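Local structure of sulfoquinovosidase (Escherichia coli, 5AEG) at residues 287-292 against 310-315; 267-272 against 321-326. The protein hydrolyses sulfoquinovosyl diacylglycerides and simple sulfoquinovosides such as sulfoquinovosyl glycerol, releasing sulfoquinovose for breakdown through sulfoglycolysis. All blocks are in the same frame, centred on the assembly; numbering follows the deposited sequence.

How the interactions relate
Both interactions belong to the TIM barrel of this family 31 glycosidase, and their centres lie about 14 Å apart. Interaction 2 pairs the helices that follow barrel strands 257-260 and 282-286; interaction 1 folds back the chain that joins strand 282-286 to the second of these helices. They meet directly where the ring of Y313 packs on C268, with Y313 CE2 3.8 Å from C268 SG. Interaction 1 is the one beside the substrate pocket: it contains Q288, which binds the sulfolipid, and its D289 side chain is about 5 Å from that of V302, another binding residue. In interaction 2, the C268 side chain is about 10 Å from that of Q288.

Interaction 1 (287-292 against 310-315); sequences AQDWSG and SENYPQ. With CA (calcium ion), chain C.
The carbonyl oxygen of D289 takes two N-H groups from opposite faces of its plane: N312 ND2 at 2.9 Å, across the contact, and G292 N at 2.8 Å, closing a type I turn. N312 ND2 also donates to D289 OD2 (3.1 Å), meeting it from above the carboxylate plane. Both acceptors lie near the amide plane of N312, which fixes its rotation. D289 CG sits between the backbone N and carbonyl carbon (chi1 65°), a torsion that brings the carboxylate up to the Y313 hydroxyl. There D289 OD1 accepts from Y313 OH at 2.7 Å, on its syn side but somewhat out of the carboxylate plane, carboxylate and ring planes standing at 90°. G263 N donates to D289 OD2 as well. An alanine here would probably leave Y313 OH and G263 N without this acceptor and N312 ND2 held by the D289 carbonyl alone, freer to turn. Beside these bonds, A287 CB packs 3.8 Å from Y313 CZ, and W290 CA 3.7 Å from Y313 CD1. Farther out, E311 OE1 and three waters bind a calcium ion. Two overlapping type I turns, A287 to W290 and D289 to G292, thus shape a loop after strand 282-286, of the kind that carries substrate-binding residues in a TIM barrel.

Interaction 2 (267-272 against 321-326); sequences VCQKKL and KQWNQE
The indole of W323 meets C268, L272 and Q269 across helices 316-325 and 265-277, with a packed apolar side and a polar, watered side. On the packed side C268 CB lies 3.9 Å from W323 CH2, at the far end of the six-membered ring, while L272 CD2 comes within 3.6 Å of W323 CD1. The L272 and W323 side chains run alongside each other in opposite senses. I285 of barrel strand 282-286 touches all three side chains. The short axes run 13.0 Å apart at 15°, nearly parallel, as expected for adjacent outer helices of a (beta/alpha)8 barrel; at that separation the W323 indole bridges much of the distance between the helices. Q269 marks the change of character. Bent at chi2 (56°), it brings OE1 to the edge of the ring, where W323 NE1 donates to Q269 OE1 at 2.8 Å, 38° out of the carbonyl plane, and R319 NH1 reaches the same oxygen. Beyond this edge, direct packing gives way to a bridging water that accepts from Q269 NE2 at 3.1 Å and Q322 NE2 at 3.2 Å and donates to E326 OE1. That exposed carboxylate also forms a salt bridge with R276.

Interaction 1 (287-292 against 310-315)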
# COMPACT_ATOMS: atom_id res chain seq x y z
N ALA A 287 9.59 -6.24 17.97
CA ALA A 287 8.90 -7.10 18.93
C ALA A 287 7.49 -6.54 19.12
O ALA A 287 7.25 -5.61 19.93
CB ALA A 287 9.65 -7.10 20.29
N GLN A 288 6.56 -7.08 18.36
CA GLN A 288 5.19 -6.53 18.44
C GLN A 288 4.47 -6.80 19.81
O GLN A 288 3.46 -6.10 20.09
CB GLN A 288 4.35 -6.99 17.28
CG GLN A 288 4.10 -8.49 17.20
CD GLN A 288 3.10 -8.86 16.11
OE1 GLN A 288 2.53 -7.98 15.43
NE2 GLN A 288 2.78 -10.16 16.04
N ASP A 289 4.95 -7.79 20.57
CA ASP A 289 4.42 -8.07 21.94
C ASP A 289 5.05 -7.26 23.07
O ASP A 289 4.82 -7.63 24.23
CB ASP A 289 4.42 -9.62 22.26
CG ASP A 289 5.76 -10.21 22.31
OD1 ASP A 289 6.66 -9.65 21.65
OD2 ASP A 289 5.98 -11.21 23.04
N TRP A 290 5.68 -6.11 22.75
CA TRP A 290 6.22 -5.17 23.67
C TRP A 290 5.24 -4.69 24.76
O TRP A 290 5.67 -4.33 25.86
CB TRP A 290 6.82 -3.99 22.96
CG TRP A 290 5.79 -3.03 22.46
CD1 TRP A 290 4.84 -3.29 21.52
CD2 TRP A 290 5.53 -1.72 22.95
NE1 TRP A 290 4.04 -2.20 21.37
CE2 TRP A 290 4.41 -1.24 22.25
CE3 TRP A 290 6.12 -0.91 23.92
CZ2 TRP A 290 3.88 0.08 22.46
CZ3 TRP A 290 5.61 0.41 24.12
CH2 TRP A 290 4.48 0.86 23.38
N SER A 291 3.97 -4.75 24.42
CA SER A 291 2.82 -4.34 25.21
C SER A 291 2.17 -5.51 25.95
O SER A 291 1.24 -5.34 26.74
CB SER A 291 1.83 -3.62 24.22
OG SER A 291 1.27 -4.56 23.27
N GLY A 292 2.70 -6.71 25.85
CA GLY A 292 2.09 -7.90 26.43
C GLY A 292 1.40 -8.82 25.47
O GLY A 292 1.33 -8.55 24.24
N SER A 310 6.39 -4.27 31.33
CA SER A 310 7.66 -4.75 31.96
C SER A 310 7.59 -6.16 32.48
O SER A 310 8.62 -6.76 32.79
CB SER A 310 8.05 -3.79 33.12
OG SER A 310 7.00 -3.83 34.07
N GLU A 311 6.38 -6.74 32.57
CA GLU A 311 6.28 -8.16 32.83
C GLU A 311 6.69 -9.03 31.64
O GLU A 311 7.43 -10.05 31.76
CB GLU A 311 4.86 -8.53 33.34
CG GLU A 311 4.49 -7.76 34.64
CD GLU A 311 5.36 -8.16 35.86
OE1 GLU A 311 6.17 -9.11 35.78
OE2 GLU A 311 5.24 -7.53 36.95
N ASN A 312 6.15 -8.70 30.47
CA ASN A 312 6.55 -9.47 29.27
C ASN A 312 7.97 -9.11 28.74
O ASN A 312 8.65 -9.97 28.19
CB ASN A 312 5.50 -9.30 28.18
CG ASN A 312 5.56 -10.38 27.12
OD1 ASN A 312 5.73 -11.55 27.40
ND2 ASN A 312 5.40 -9.97 25.84
N TYR A 313 8.37 -7.85 28.89
CA TYR A 313 9.67 -7.33 28.42
C TYR A 313 10.41 -6.66 29.61
O TYR A 313 10.66 -5.45 29.62
CB TYR A 313 9.50 -6.32 27.26
CG TYR A 313 9.37 -7.10 26.01
CD1 TYR A 313 8.15 -7.70 25.64
CD2 TYR A 313 10.49 -7.36 25.22
CE1 TYR A 313 8.05 -8.53 24.47
CE2 TYR A 313 10.42 -8.20 24.11
CZ TYR A 313 9.20 -8.72 23.70
OH TYR A 313 9.18 -9.55 22.67
N PRO A 314 10.83 -7.50 30.59
CA PRO A 314 11.63 -6.91 31.68
C PRO A 314 12.92 -6.23 31.21
O PRO A 314 13.64 -6.79 30.31
CB PRO A 314 11.92 -8.10 32.59
CG PRO A 314 11.87 -9.32 31.70
CD PRO A 314 10.76 -8.98 30.66
N GLN A 315 13.16 -5.04 31.78
CA GLN A 315 14.42 -4.26 31.62
C GLN A 315 14.55 -3.71 30.18
O GLN A 315 15.62 -3.38 29.74
CB GLN A 315 15.69 -5.07 32.01
CG GLN A 315 15.64 -5.80 33.35
CD GLN A 315 16.97 -6.39 33.74
OE1 GLN A 315 17.32 -7.54 33.42
NE2 GLN A 315 17.76 -5.59 34.40
CA CA C . 8.33 -9.82 36.42
O HOH W 1 8.97 -7.64 35.38
O HOH W 2 9.05 -10.42 34.00
O HOH W 3 8.14 -8.25 38.18

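Interaction 2 (267-272 against 321-326)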
# COMPACT_ATOMS: atom_id res chain seq x y z
N VAL A 267 14.51 -13.68 25.14
CA VAL A 267 14.36 -14.40 23.87
C VAL A 267 14.95 -13.51 22.73
O VAL A 267 15.66 -14.03 21.86
CB VAL A 267 12.88 -14.82 23.59
CG1 VAL A 267 12.72 -15.34 22.15
CG2 VAL A 267 12.44 -15.98 24.48
N CYS A 268 14.68 -12.22 22.80
CA CYS A 268 15.18 -11.29 21.79
C CYS A 268 16.69 -11.26 21.85
O CYS A 268 17.38 -11.36 20.85
CB CYS A 268 14.63 -9.89 21.98
SG CYS A 268 12.87 -9.66 21.55
N GLN A 269 17.22 -11.19 23.07
CA GLN A 269 18.66 -11.21 23.29
C GLN A 269 19.37 -12.40 22.73
O GLN A 269 20.40 -12.19 22.01
CB GLN A 269 18.97 -11.10 24.83
CG GLN A 269 20.41 -10.73 25.13
CD GLN A 269 20.94 -9.48 24.52
OE1 GLN A 269 20.46 -8.33 24.76
NE2 GLN A 269 22.03 -9.66 23.78
N LYS A 270 18.83 -13.60 22.98
CA LYS A 270 19.46 -14.84 22.52
C LYS A 270 19.47 -14.92 21.01
O LYS A 270 20.42 -15.37 20.39
CB LYS A 270 18.75 -16.10 23.03
CG LYS A 270 19.13 -16.46 24.49
CD LYS A 270 18.89 -17.94 24.85
CE LYS A 270 20.05 -18.90 24.46
NZ LYS A 270 20.01 -19.41 23.04
N LYS A 271 18.35 -14.53 20.43
CA LYS A 271 18.23 -14.59 18.96
C LYS A 271 19.11 -13.55 18.29
O LYS A 271 19.78 -13.90 17.32
CB LYS A 271 16.78 -14.51 18.50
CG LYS A 271 15.99 -15.72 18.86
CD LYS A 271 14.59 -15.60 18.27
CE LYS A 271 13.60 -16.63 18.78
NZ LYS A 271 14.02 -17.96 18.32
N LEU A 272 19.18 -12.34 18.83
CA LEU A 272 20.08 -11.32 18.33
C LEU A 272 21.51 -11.83 18.30
O LEU A 272 22.28 -11.62 17.32
CB LEU A 272 20.01 -10.02 19.16
CG LEU A 272 21.06 -8.93 18.88
CD1 LEU A 272 20.83 -8.39 17.45
CD2 LEU A 272 21.05 -7.82 19.91
N LYS A 321 18.86 0.83 25.32
CA LYS A 321 20.11 1.65 25.30
C LYS A 321 21.31 0.82 24.95
O LYS A 321 22.10 1.20 24.09
CB LYS A 321 20.30 2.39 26.63
CG LYS A 321 19.18 3.37 26.97
CD LYS A 321 19.23 4.64 26.13
CE LYS A 321 18.01 5.56 26.30
NZ LYS A 321 16.88 5.33 25.30
N GLN A 322 21.42 -0.33 25.56
CA GLN A 322 22.50 -1.23 25.28
C GLN A 322 22.50 -1.65 23.79
O GLN A 322 23.53 -1.62 23.07
CB GLN A 322 22.38 -2.41 26.23
CG GLN A 322 23.36 -3.56 25.96
CD GLN A 322 23.18 -4.74 26.91
OE1 GLN A 322 22.92 -4.54 28.11
NE2 GLN A 322 23.32 -6.00 26.37
N TRP A 323 21.32 -2.01 23.29
CA TRP A 323 21.25 -2.42 21.87
C TRP A 323 21.64 -1.27 20.95
O TRP A 323 22.39 -1.47 19.97
CB TRP A 323 19.80 -2.98 21.53
CG TRP A 323 19.50 -4.35 22.11
CD1 TRP A 323 20.36 -5.31 22.44
CD2 TRP A 323 18.18 -4.88 22.41
NE1 TRP A 323 19.70 -6.43 22.90
CE2 TRP A 323 18.36 -6.17 22.92
CE3 TRP A 323 16.89 -4.37 22.31
CZ2 TRP A 323 17.30 -6.99 23.26
CZ3 TRP A 323 15.82 -5.19 22.72
CH2 TRP A 323 16.04 -6.47 23.18
N ASN A 324 21.16 -0.07 21.27
CA ASN A 324 21.47 1.09 20.44
C ASN A 324 23.01 1.29 20.41
O ASN A 324 23.60 1.45 19.35
CB ASN A 324 20.79 2.33 20.95
CG ASN A 324 19.32 2.33 20.75
OD1 ASN A 324 18.66 1.44 20.08
ND2 ASN A 324 18.76 3.32 21.30
N GLN A 325 23.65 1.18 21.57
CA GLN A 325 25.15 1.18 21.59
C GLN A 325 25.83 0.23 20.70
O GLN A 325 26.92 0.54 20.23
CB GLN A 325 25.71 0.98 23.00
CG GLN A 325 25.66 2.30 23.78
CD GLN A 325 25.71 2.09 25.30
OE1 GLN A 325 26.27 1.09 25.78
NE2 GLN A 325 25.15 3.04 26.07
N GLU A 326 25.21 -0.92 20.44
CA GLU A 326 25.74 -1.93 19.53
C GLU A 326 25.19 -1.83 18.09
O GLU A 326 25.32 -2.78 17.30
CB GLU A 326 25.36 -3.30 20.08
CG GLU A 326 25.90 -3.56 21.49
CD GLU A 326 25.32 -4.81 22.12
OE1 GLU A 326 24.31 -5.41 21.59
OE2 GLU A 326 25.84 -5.15 23.20
O HOH W 4 23.53 -7.01 23.29